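Local coordinates for genome polyprotein (Chicken sicinivirus JSY, PDB 6QWT) that is the 3Dpol RNA-dependent RNA polymerase released from the viral polyprotein, which probably copies the viral RNA genome during replication, at residues A[311-322]-A[342-353]; A[182-190]-A[263-272]. All coordinates share one frame; numbering follows the deposited sequence.

Contact 1. Residues A[311-322]-A[342-353]; sequences SLLSAMLTHPDF and PSIHPSFIADFY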
loop_
_atom_site.group_PDB
_atom_site.type_symbol
_atom_site.label_atom_id
_atom_site.label_comp_id
_atom_site.label_asym_id
_atom_site.label_seq_id
_atom_site.Cartn_x
_atom_site.Cartn_y
_atom_site.Cartn_z
ATOM N N SER A 311 -7.450 -11.818 8.829
ATOM C CA SER A 311 -8.471 -12.400 7.963
ATOM C C SER A 311 -8.026 -13.751 7.417
ATOM O O SER A 311 -8.785 -14.726 7.449
ATOM C CB SER A 311 -8.799 -11.430 6.829
ATOM O OG SER A 311 -9.186 -10.173 7.353
ATOM N N LEU A 312 -6.788 -13.830 6.916
ATOM C CA LEU A 312 -6.268 -15.098 6.407
ATOM C C LEU A 312 -6.245 -16.166 7.491
ATOM O O LEU A 312 -6.659 -17.308 7.257
ATOM C CB LEU A 312 -4.866 -14.899 5.834
ATOM C CG LEU A 312 -4.748 -14.083 4.549
ATOM C CD1 LEU A 312 -3.329 -13.546 4.389
ATOM C CD2 LEU A 312 -5.158 -14.917 3.339
ATOM N N LEU A 313 -5.764 -15.812 8.685
ATOM C CA LEU A 313 -5.727 -16.770 9.784
ATOM C C LEU A 313 -7.130 -17.252 10.145
ATOM O O LEU A 313 -7.322 -18.428 10.469
ATOM C CB LEU A 313 -5.037 -16.144 10.998
ATOM C CG LEU A 313 -3.520 -15.953 10.882
ATOM C CD1 LEU A 313 -3.011 -14.927 11.882
ATOM C CD2 LEU A 313 -2.786 -17.269 11.066
ATOM N N SER A 314 -8.129 -16.363 10.082
ATOM C CA SER A 314 -9.493 -16.782 10.396
ATOM C C SER A 314 -10.018 -17.779 9.369
ATOM O O SER A 314 -10.902 -18.587 9.680
ATOM C CB SER A 314 -10.421 -15.565 10.492
ATOM O OG SER A 314 -10.808 -15.103 9.209
ATOM N N ALA A 315 -9.482 -17.741 8.148
ATOM C CA ALA A 315 -9.836 -18.725 7.131
ATOM C C ALA A 315 -9.111 -20.046 7.356
ATOM O O ALA A 315 -9.714 -21.121 7.240
ATOM C CB ALA A 315 -9.511 -18.180 5.738
ATOM N N MET A 316 -7.818 -19.985 7.673
ATOM C CA MET A 316 -7.049 -21.207 7.871
ATOM C C MET A 316 -7.468 -21.932 9.146
ATOM O O MET A 316 -7.399 -23.166 9.205
ATOM C CB MET A 316 -5.553 -20.872 7.881
ATOM C CG MET A 316 -5.105 -20.059 6.657
ATOM S SD MET A 316 -3.361 -19.552 6.642
ATOM C CE MET A 316 -3.034 -19.471 8.388
ATOM N N LEU A 317 -7.937 -21.194 10.155
ATOM C CA LEU A 317 -8.365 -21.810 11.405
ATOM C C LEU A 317 -9.570 -22.725 11.226
ATOM O O LEU A 317 -9.811 -23.583 12.082
ATOM C CB LEU A 317 -8.681 -20.730 12.441
ATOM C CG LEU A 317 -7.472 -20.188 13.202
ATOM C CD1 LEU A 317 -7.859 -18.957 14.005
ATOM C CD2 LEU A 317 -6.878 -21.265 14.099
ATOM N N THR A 318 -10.335 -22.562 10.147
ATOM C CA THR A 318 -11.456 -23.449 9.872
ATOM C C THR A 318 -11.046 -24.717 9.132
ATOM O O THR A 318 -11.884 -25.604 8.946
ATOM C CB THR A 318 -12.538 -22.718 9.064
ATOM O OG1 THR A 318 -12.092 -22.536 7.716
ATOM C CG2 THR A 318 -12.846 -21.359 9.682
ATOM N N HIS A 319 -9.790 -24.828 8.713
ATOM C CA HIS A 319 -9.340 -26.037 8.033
ATOM C C HIS A 319 -9.028 -27.126 9.054
ATOM O O HIS A 319 -8.332 -26.860 10.039
ATOM C CB HIS A 319 -8.108 -25.753 7.179
ATOM C CG HIS A 319 -7.799 -26.837 6.193
ATOM N ND1 HIS A 319 -7.250 -28.047 6.560
ATOM C CD2 HIS A 319 -7.976 -26.897 4.851
ATOM C CE1 HIS A 319 -7.094 -28.803 5.488
ATOM N NE2 HIS A 319 -7.527 -28.128 4.437
ATOM N N PRO A 320 -9.505 -28.356 8.847
ATOM C CA PRO A 320 -9.295 -29.402 9.861
ATOM C C PRO A 320 -7.833 -29.742 10.106
ATOM O O PRO A 320 -7.480 -30.140 11.223
ATOM C CB PRO A 320 -10.067 -30.603 9.290
ATOM C CG PRO A 320 -10.181 -30.326 7.816
ATOM C CD PRO A 320 -10.300 -28.836 7.702
ATOM N N ASP A 321 -6.970 -29.594 9.104
ATOM C CA ASP A 321 -5.573 -29.986 9.222
ATOM C C ASP A 321 -4.639 -28.805 9.443
ATOM O O ASP A 321 -3.421 -28.968 9.334
ATOM C CB ASP A 321 -5.138 -30.764 7.979
ATOM C CG ASP A 321 -5.992 -31.989 7.737
ATOM O OD1 ASP A 321 -6.590 -32.095 6.646
ATOM O OD2 ASP A 321 -6.073 -32.841 8.647
ATOM N N PHE A 322 -5.173 -27.625 9.751
ATOM C CA PHE A 322 -4.323 -26.460 9.957
ATOM C C PHE A 322 -3.470 -26.651 11.204
ATOM O O PHE A 322 -3.994 -26.886 12.297
ATOM C CB PHE A 322 -5.164 -25.191 10.084
ATOM C CG PHE A 322 -4.357 -23.963 10.423
ATOM C CD1 PHE A 322 -3.280 -23.589 9.636
ATOM C CD2 PHE A 322 -4.671 -23.191 11.529
ATOM C CE1 PHE A 322 -2.534 -22.468 9.945
ATOM C CE2 PHE A 322 -3.927 -22.066 11.842
ATOM C CZ PHE A 322 -2.859 -21.704 11.049
ATOM N N PRO A 342 0.469 -28.735 6.959
ATOM C CA PRO A 342 0.310 -29.049 5.534
ATOM C C PRO A 342 -0.207 -27.871 4.708
ATOM O O PRO A 342 -0.768 -26.923 5.258
ATOM C CB PRO A 342 -0.711 -30.192 5.540
ATOM C CG PRO A 342 -1.488 -29.990 6.796
ATOM C CD PRO A 342 -0.495 -29.476 7.795
ATOM N N SER A 343 -0.014 -27.943 3.395
ATOM C CA SER A 343 -0.346 -26.828 2.520
ATOM C C SER A 343 -1.857 -26.675 2.392
ATOM O O SER A 343 -2.568 -27.642 2.103
ATOM C CB SER A 343 0.283 -27.036 1.144
ATOM O OG SER A 343 -0.068 -25.989 0.259
ATOM N N ILE A 344 -2.343 -25.456 2.607
ATOM C CA ILE A 344 -3.750 -25.120 2.425
ATOM C C ILE A 344 -3.889 -24.397 1.092
ATOM O O ILE A 344 -3.261 -23.353 0.875
ATOM C CB ILE A 344 -4.279 -24.261 3.584
ATOM C CG1 ILE A 344 -4.215 -25.046 4.896
ATOM C CG2 ILE A 344 -5.701 -23.800 3.302
ATOM C CD1 ILE A 344 -4.781 -24.307 6.089
ATOM N N HIS A 345 -4.699 -24.952 0.199
ATOM C CA HIS A 345 -4.835 -24.383 -1.132
ATOM C C HIS A 345 -5.652 -23.093 -1.069
ATOM O O HIS A 345 -6.604 -22.997 -0.288
ATOM C CB HIS A 345 -5.501 -25.390 -2.070
ATOM C CG HIS A 345 -5.309 -25.090 -3.523
ATOM N ND1 HIS A 345 -6.155 -24.261 -4.231
ATOM C CD2 HIS A 345 -4.379 -25.522 -4.408
ATOM C CE1 HIS A 345 -5.751 -24.191 -5.486
ATOM N NE2 HIS A 345 -4.675 -24.946 -5.620
ATOM N N PRO A 346 -5.301 -22.080 -1.867
ATOM C CA PRO A 346 -6.086 -20.833 -1.861
ATOM C C PRO A 346 -7.528 -21.023 -2.288
ATOM O O PRO A 346 -8.347 -20.125 -2.051
ATOM C CB PRO A 346 -5.322 -19.926 -2.838
ATOM C CG PRO A 346 -4.457 -20.843 -3.634
ATOM C CD PRO A 346 -4.111 -21.976 -2.725
ATOM N N SER A 347 -7.868 -22.150 -2.917
ATOM C CA SER A 347 -9.273 -22.471 -3.156
ATOM C C SER A 347 -10.050 -22.508 -1.848
ATOM O O SER A 347 -11.167 -21.985 -1.763
ATOM C CB SER A 347 -9.391 -23.813 -3.876
ATOM O OG SER A 347 -9.362 -23.637 -5.278
ATOM N N PHE A 348 -9.467 -23.120 -0.815
ATOM C CA PHE A 348 -10.143 -23.224 0.473
ATOM C C PHE A 348 -10.367 -21.851 1.093
ATOM O O PHE A 348 -11.444 -21.574 1.631
ATOM C CB PHE A 348 -9.327 -24.115 1.409
ATOM C CG PHE A 348 -9.940 -24.297 2.765
ATOM C CD1 PHE A 348 -9.637 -23.427 3.804
ATOM C CD2 PHE A 348 -10.815 -25.344 3.006
ATOM C CE1 PHE A 348 -10.200 -23.595 5.054
ATOM C CE2 PHE A 348 -11.377 -25.520 4.256
ATOM C CZ PHE A 348 -11.071 -24.645 5.280
ATOM N N ILE A 349 -9.355 -20.984 1.036
ATOM C CA ILE A 349 -9.492 -19.647 1.605
ATOM C C ILE A 349 -10.527 -18.842 0.828
ATOM O O ILE A 349 -11.347 -18.125 1.417
ATOM C CB ILE A 349 -8.120 -18.945 1.635
ATOM C CG1 ILE A 349 -7.173 -19.673 2.590
ATOM C CG2 ILE A 349 -8.262 -17.480 2.037
ATOM C CD1 ILE A 349 -5.801 -19.042 2.680
ATOM N N ALA A 350 -10.520 -18.963 -0.502
ATOM C CA ALA A 350 -11.499 -18.253 -1.321
ATOM C C ALA A 350 -12.922 -18.672 -0.976
ATOM O O ALA A 350 -13.819 -17.827 -0.870
ATOM C CB ALA A 350 -11.216 -18.496 -2.804
ATOM N N ASP A 351 -13.148 -19.977 -0.791
ATOM C CA ASP A 351 -14.494 -20.462 -0.498
ATOM C C ASP A 351 -14.952 -20.026 0.889
ATOM O O ASP A 351 -16.126 -19.688 1.081
ATOM C CB ASP A 351 -14.547 -21.984 -0.636
ATOM C CG ASP A 351 -14.323 -22.455 -2.066
ATOM O OD1 ASP A 351 -13.674 -23.506 -2.254
ATOM O OD2 ASP A 351 -14.792 -21.771 -3.002
ATOM N N PHE A 352 -14.047 -20.028 1.871
ATOM C CA PHE A 352 -14.411 -19.532 3.195
ATOM C C PHE A 352 -14.764 -18.051 3.150
ATOM O O PHE A 352 -15.730 -17.615 3.789
ATOM C CB PHE A 352 -13.277 -19.765 4.196
ATOM C CG PHE A 352 -13.449 -18.995 5.477
ATOM C CD1 PHE A 352 -14.229 -19.505 6.504
ATOM C CD2 PHE A 352 -12.861 -17.751 5.643
ATOM C CE1 PHE A 352 -14.405 -18.797 7.677
ATOM C CE2 PHE A 352 -13.034 -17.035 6.813
ATOM C CZ PHE A 352 -13.808 -17.557 7.832
ATOM N N TYR A 353 -13.977 -17.259 2.416
ATOM C CA TYR A 353 -14.247 -15.831 2.304
ATOM C C TYR A 353 -15.623 -15.575 1.697
ATOM O O TYR A 353 -16.337 -14.662 2.128
ATOM C CB TYR A 353 -13.162 -15.155 1.463
ATOM C CG TYR A 353 -11.931 -14.732 2.236
ATOM C CD1 TYR A 353 -10.782 -14.321 1.572
ATOM C CD2 TYR A 353 -11.916 -14.742 3.626
ATOM C CE1 TYR A 353 -9.650 -13.927 2.268
ATOM C CE2 TYR A 353 -10.788 -14.353 4.333
ATOM C CZ TYR A 353 -9.657 -13.946 3.648
ATOM O OH TYR A 353 -8.528 -13.554 4.335
#
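His319 meets Phe348 edge to face: its CD2 sits 3.6 Å above the plane of the Phe348 ring, over the centre, with the two planes at 63°. With CG anti to the backbone N (chi1 -165°), the imidazole reaches across toward residues 342-353. Its rotation is held by Asp321 N, which donates to His319 ND1 in the ring plane (3.0 Å), together with Ile344 CG1 over one face and Pro320 CD over the opposite one. The edge of Phe348 is turned to Thr318 and to Ala315 O; that carbonyl is itself gripped by Thr318 OG1 at 2.8 Å.

One helical turn on, Phe352 offers a face instead. Ala315 CA lies 3.9 Å from the ring centroid in a CH-pi contact, and Ala315 CB comes within 3.4 Å of Phe352 CD2. Here the helices cross at 101°, the axes of their short segments 9.4 Å apart at closest approach, with Ala315 between Ile349 and Phe352. By the picornaviral polymerase layout this is the palm, helix 298-316 following the motif B loop and helix 346-356 corresponding to motif D. Both rest on the antiparallel sheet, Leu312 reaching Ile329 and Val336, Ile349 reaching Tyr338.

Toward that sheet the contact turns apolar. Ile349 CD1 runs alongside Met316 CG, both side chains pointing the same way, while Ile344 CD1 fits among Met316 CB, His319 CB and Phe322 CD1. Tyr353 OH comes within 3.1 Å of Leu312 N, at an angle too poor for a hydrogen bond; it pairs instead with Tyr234 OH on strand 230-235.

Contact 2. Residues A[182-190]-A[263-272]; sequences AIIAGRMLF and IPPDAVQKYV
This is a buried helix-helix contact, and by comparison with other picornaviral polymerases it belongs to the fingers of the right-hand fold. Helix 180-189 follows strand 174-177 and helix 267-276 runs into strand 277-282, both strands of the mixed five-stranded sheet, so the contact joins two helical attachments of one sheet. The axes of the short segments stay 11.0 Å apart and run roughly antiparallel, a spacing bridged by large side chains.

Three of them do most of the work. Leu189 points across and divides its two methyls: CD2 lies against Ile263 CG2 at 3.9 Å and against Ala267 CB, whereas CD1 meets Tyr271 CB at 3.8 Å. Phe190, at the junction with helix 191-198, turns the edge of its ring to Tyr271, with Phe190 CE2 3.4 Å from Tyr271 CD2; the two rings meet obliquely, their planes at 58°. Farther out on the same ring, Phe190 CZ touches Val272 CG2. Outside this pair of segments, helix 136-147 packs against the first helix through Ala185 and Met188, and helix 243-256 touches Val268.

Tyr271 spans the gap between the helices. Its CG stands anti to the backbone N (chi1 -166°), which carries the ring across to Gly186, whose CA lies 3.6 Å from Tyr271 OH. The hydroxyl donates to Ala182 O at 2.7 Å from above the carbonyl plane, 46° out of it, while Gly186 N keeps its helical bond to the same oxygen from the opposite face.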
loop_
_atom_site.group_PDB
_atom_site.type_symbol
_atom_site.label_atom_id
_atom_site.label_comp_id
_atom_site.label_asym_id
_atom_site.label_seq_id
_atom_site.Cartn_x
_atom_site.Cartn_y
_atom_site.Cartn_z
ATOM N N ALA A 182 -4.369 15.089 11.106
ATOM C CA ALA A 182 -4.742 13.717 11.432
ATOM C C ALA A 182 -3.567 12.764 11.256
ATOM O O ALA A 182 -3.473 11.755 11.965
ATOM C CB ALA A 182 -5.919 13.266 10.570
ATOM N N ILE A 183 -2.665 13.067 10.322
ATOM C CA ILE A 183 -1.513 12.201 10.100
ATOM C C ILE A 183 -0.530 12.311 11.258
ATOM O O ILE A 183 -0.010 11.300 11.747
ATOM C CB ILE A 183 -0.856 12.537 8.750
ATOM C CG1 ILE A 183 -1.592 11.818 7.618
ATOM C CG2 ILE A 183 0.620 12.165 8.752
ATOM C CD1 ILE A 183 -1.545 12.550 6.306
ATOM N N ILE A 184 -0.273 13.532 11.729
ATOM C CA ILE A 184 0.666 13.721 12.830
ATOM C C ILE A 184 0.112 13.122 14.119
ATOM O O ILE A 184 0.848 12.494 14.892
ATOM C CB ILE A 184 1.004 15.214 12.985
ATOM C CG1 ILE A 184 1.762 15.708 11.750
ATOM C CG2 ILE A 184 1.836 15.448 14.231
ATOM C CD1 ILE A 184 1.977 17.204 11.723
ATOM N N ALA A 185 -1.189 13.294 14.372
ATOM C CA ALA A 185 -1.801 12.653 15.532
ATOM C C ALA A 185 -1.707 11.136 15.435
ATOM O O ALA A 185 -1.456 10.456 16.436
ATOM C CB ALA A 185 -3.258 13.092 15.671
ATOM N N GLY A 186 -1.898 10.588 14.233
ATOM C CA GLY A 186 -1.788 9.149 14.060
ATOM C C GLY A 186 -0.369 8.647 14.240
ATOM O O GLY A 186 -0.147 7.581 14.821
ATOM N N ARG A 187 0.613 9.401 13.740
ATOM C CA ARG A 187 2.006 9.041 13.964
ATOM C C ARG A 187 2.407 9.203 15.422
ATOM O O ARG A 187 3.388 8.593 15.856
ATOM C CB ARG A 187 2.925 9.883 13.073
ATOM C CG ARG A 187 2.708 9.673 11.587
ATOM C CD ARG A 187 3.586 10.598 10.760
ATOM N NE ARG A 187 4.583 9.846 10.004
ATOM C CZ ARG A 187 5.895 9.944 10.191
ATOM N NH1 ARG A 187 6.380 10.771 11.109
ATOM N NH2 ARG A 187 6.725 9.215 9.460
ATOM N N MET A 188 1.679 10.013 16.188
ATOM C CA MET A 188 1.948 10.081 17.619
ATOM C C MET A 188 1.417 8.840 18.325
ATOM O O MET A 188 2.158 8.158 19.043
ATOM C CB MET A 188 1.336 11.353 18.211
ATOM C CG MET A 188 2.073 12.628 17.825
ATOM S SD MET A 188 1.197 14.120 18.335
ATOM C CE MET A 188 1.387 14.039 20.116
ATOM N N LEU A 189 0.138 8.515 18.105
ATOM C CA LEU A 189 -0.493 7.407 18.819
ATOM C C LEU A 189 0.118 6.065 18.434
ATOM O O LEU A 189 0.362 5.217 19.301
ATOM C CB LEU A 189 -1.996 7.392 18.539
ATOM C CG LEU A 189 -2.813 8.594 19.007
ATOM C CD1 LEU A 189 -4.233 8.504 18.467
ATOM C CD2 LEU A 189 -2.815 8.666 20.523
ATOM N N PHE A 190 0.363 5.852 17.142
ATOM C CA PHE A 190 0.804 4.560 16.629
ATOM C C PHE A 190 2.263 4.557 16.188
ATOM O O PHE A 190 2.719 3.564 15.610
ATOM C CB PHE A 190 -0.094 4.130 15.467
ATOM C CG PHE A 190 -1.550 4.055 15.822
ATOM C CD1 PHE A 190 -2.065 2.934 16.455
ATOM C CD2 PHE A 190 -2.404 5.106 15.528
ATOM C CE1 PHE A 190 -3.408 2.860 16.790
ATOM C CE2 PHE A 190 -3.747 5.040 15.858
ATOM C CZ PHE A 190 -4.250 3.916 16.489
ATOM N N ILE A 263 -3.162 12.738 26.792
ATOM C CA ILE A 263 -3.957 12.094 25.754
ATOM C C ILE A 263 -5.059 11.292 26.434
ATOM O O ILE A 263 -4.779 10.567 27.390
ATOM C CB ILE A 263 -3.108 11.183 24.847
ATOM C CG1 ILE A 263 -1.972 11.987 24.203
ATOM C CG2 ILE A 263 -3.966 10.534 23.783
ATOM C CD1 ILE A 263 -1.252 11.269 23.066
ATOM N N PRO A 264 -6.311 11.398 25.990
ATOM C CA PRO A 264 -7.383 10.650 26.641
ATOM C C PRO A 264 -7.126 9.157 26.556
ATOM O O PRO A 264 -6.484 8.672 25.606
ATOM C CB PRO A 264 -8.634 11.054 25.848
ATOM C CG PRO A 264 -8.124 11.677 24.584
ATOM C CD PRO A 264 -6.821 12.302 24.947
ATOM N N PRO A 265 -7.620 8.386 27.529
ATOM C CA PRO A 265 -7.231 6.969 27.614
ATOM C C PRO A 265 -7.834 6.091 26.532
ATOM O O PRO A 265 -7.340 4.975 26.325
ATOM C CB PRO A 265 -7.728 6.554 29.004
ATOM C CG PRO A 265 -8.886 7.456 29.261
ATOM C CD PRO A 265 -8.538 8.775 28.616
ATOM N N ASP A 266 -8.883 6.541 25.842
ATOM C CA ASP A 266 -9.487 5.773 24.762
ATOM C C ASP A 266 -9.094 6.296 23.383
ATOM O O ASP A 266 -9.783 6.006 22.398
ATOM C CB ASP A 266 -11.010 5.755 24.910
ATOM C CG ASP A 266 -11.640 7.134 24.748
ATOM O OD1 ASP A 266 -10.991 8.144 25.092
ATOM O OD2 ASP A 266 -12.796 7.204 24.278
ATOM N N ALA A 267 -7.995 7.051 23.291
ATOM C CA ALA A 267 -7.626 7.674 22.023
ATOM C C ALA A 267 -7.302 6.638 20.958
ATOM O O ALA A 267 -7.530 6.879 19.767
ATOM C CB ALA A 267 -6.436 8.609 22.222
ATOM N N VAL A 268 -6.771 5.487 21.365
ATOM C CA VAL A 268 -6.428 4.438 20.413
ATOM C C VAL A 268 -7.683 3.919 19.715
ATOM O O VAL A 268 -7.769 3.906 18.480
ATOM C CB VAL A 268 -5.660 3.318 21.132
ATOM C CG1 VAL A 268 -4.190 3.695 21.262
ATOM C CG2 VAL A 268 -6.248 3.116 22.518
ATOM N N GLN A 269 -8.683 3.496 20.496
ATOM C CA GLN A 269 -9.920 2.996 19.904
ATOM C C GLN A 269 -10.629 4.077 19.098
ATOM O O GLN A 269 -11.200 3.797 18.037
ATOM C CB GLN A 269 -10.849 2.458 20.993
ATOM C CG GLN A 269 -10.357 1.190 21.670
ATOM C CD GLN A 269 -9.872 1.445 23.083
ATOM O OE1 GLN A 269 -9.253 2.476 23.364
ATOM N NE2 GLN A 269 -10.146 0.506 23.981
ATOM N N LYS A 270 -10.602 5.322 19.583
ATOM C CA LYS A 270 -11.296 6.398 18.884
ATOM C C LYS A 270 -10.623 6.726 17.557
ATOM O O LYS A 270 -11.303 7.019 16.567
ATOM C CB LYS A 270 -11.377 7.637 19.776
ATOM C CG LYS A 270 -12.384 7.509 20.917
ATOM C CD LYS A 270 -13.767 7.985 20.492
ATOM C CE LYS A 270 -14.831 7.622 21.523
ATOM N NZ LYS A 270 -15.588 6.393 21.147
ATOM N N TYR A 271 -9.290 6.673 17.503
ATOM C CA TYR A 271 -8.619 6.931 16.233
ATOM C C TYR A 271 -8.878 5.809 15.236
ATOM O O TYR A 271 -9.061 6.063 14.040
ATOM C CB TYR A 271 -7.117 7.122 16.436
ATOM C CG TYR A 271 -6.435 7.708 15.216
ATOM C CD1 TYR A 271 -6.226 9.077 15.104
ATOM C CD2 TYR A 271 -6.022 6.895 14.166
ATOM C CE1 TYR A 271 -5.611 9.618 13.984
ATOM C CE2 TYR A 271 -5.412 7.424 13.046
ATOM C CZ TYR A 271 -5.206 8.786 12.959
ATOM O OH TYR A 271 -4.594 9.318 11.843
ATOM N N VAL A 272 -8.894 4.559 15.705
ATOM C CA VAL A 272 -9.209 3.453 14.809
ATOM C C VAL A 272 -10.645 3.558 14.314
ATOM O O VAL A 272 -10.944 3.200 13.168
ATOM C CB VAL A 272 -8.930 2.108 15.510
ATOM C CG1 VAL A 272 -9.355 0.938 14.632
ATOM C CG2 VAL A 272 -7.452 2.002 15.858
#

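By the family layout contact 1 lies in the palm and contact 2 in the fingers, their centres 33 Å apart and their nearest atoms about 13 Å, so they do not touch. The chain completes contact 2 first, then passes through strands 277-282 and 285-290 into helix 298-316, whose far end opens contact 1. The 19 residues between 311-322 and 342-353 include the hairpin of strands 327-332 and 335-340, which bears the YGDD sequence of motif C, expected to hold catalytic aspartates. Leu312 of contact 1 touches Cys331, just before that sequence. Strand 230-235, which should carry motif A, falls between the two segments of contact 2 in sequence, yet it supplies Tyr234, a partner of contact 1.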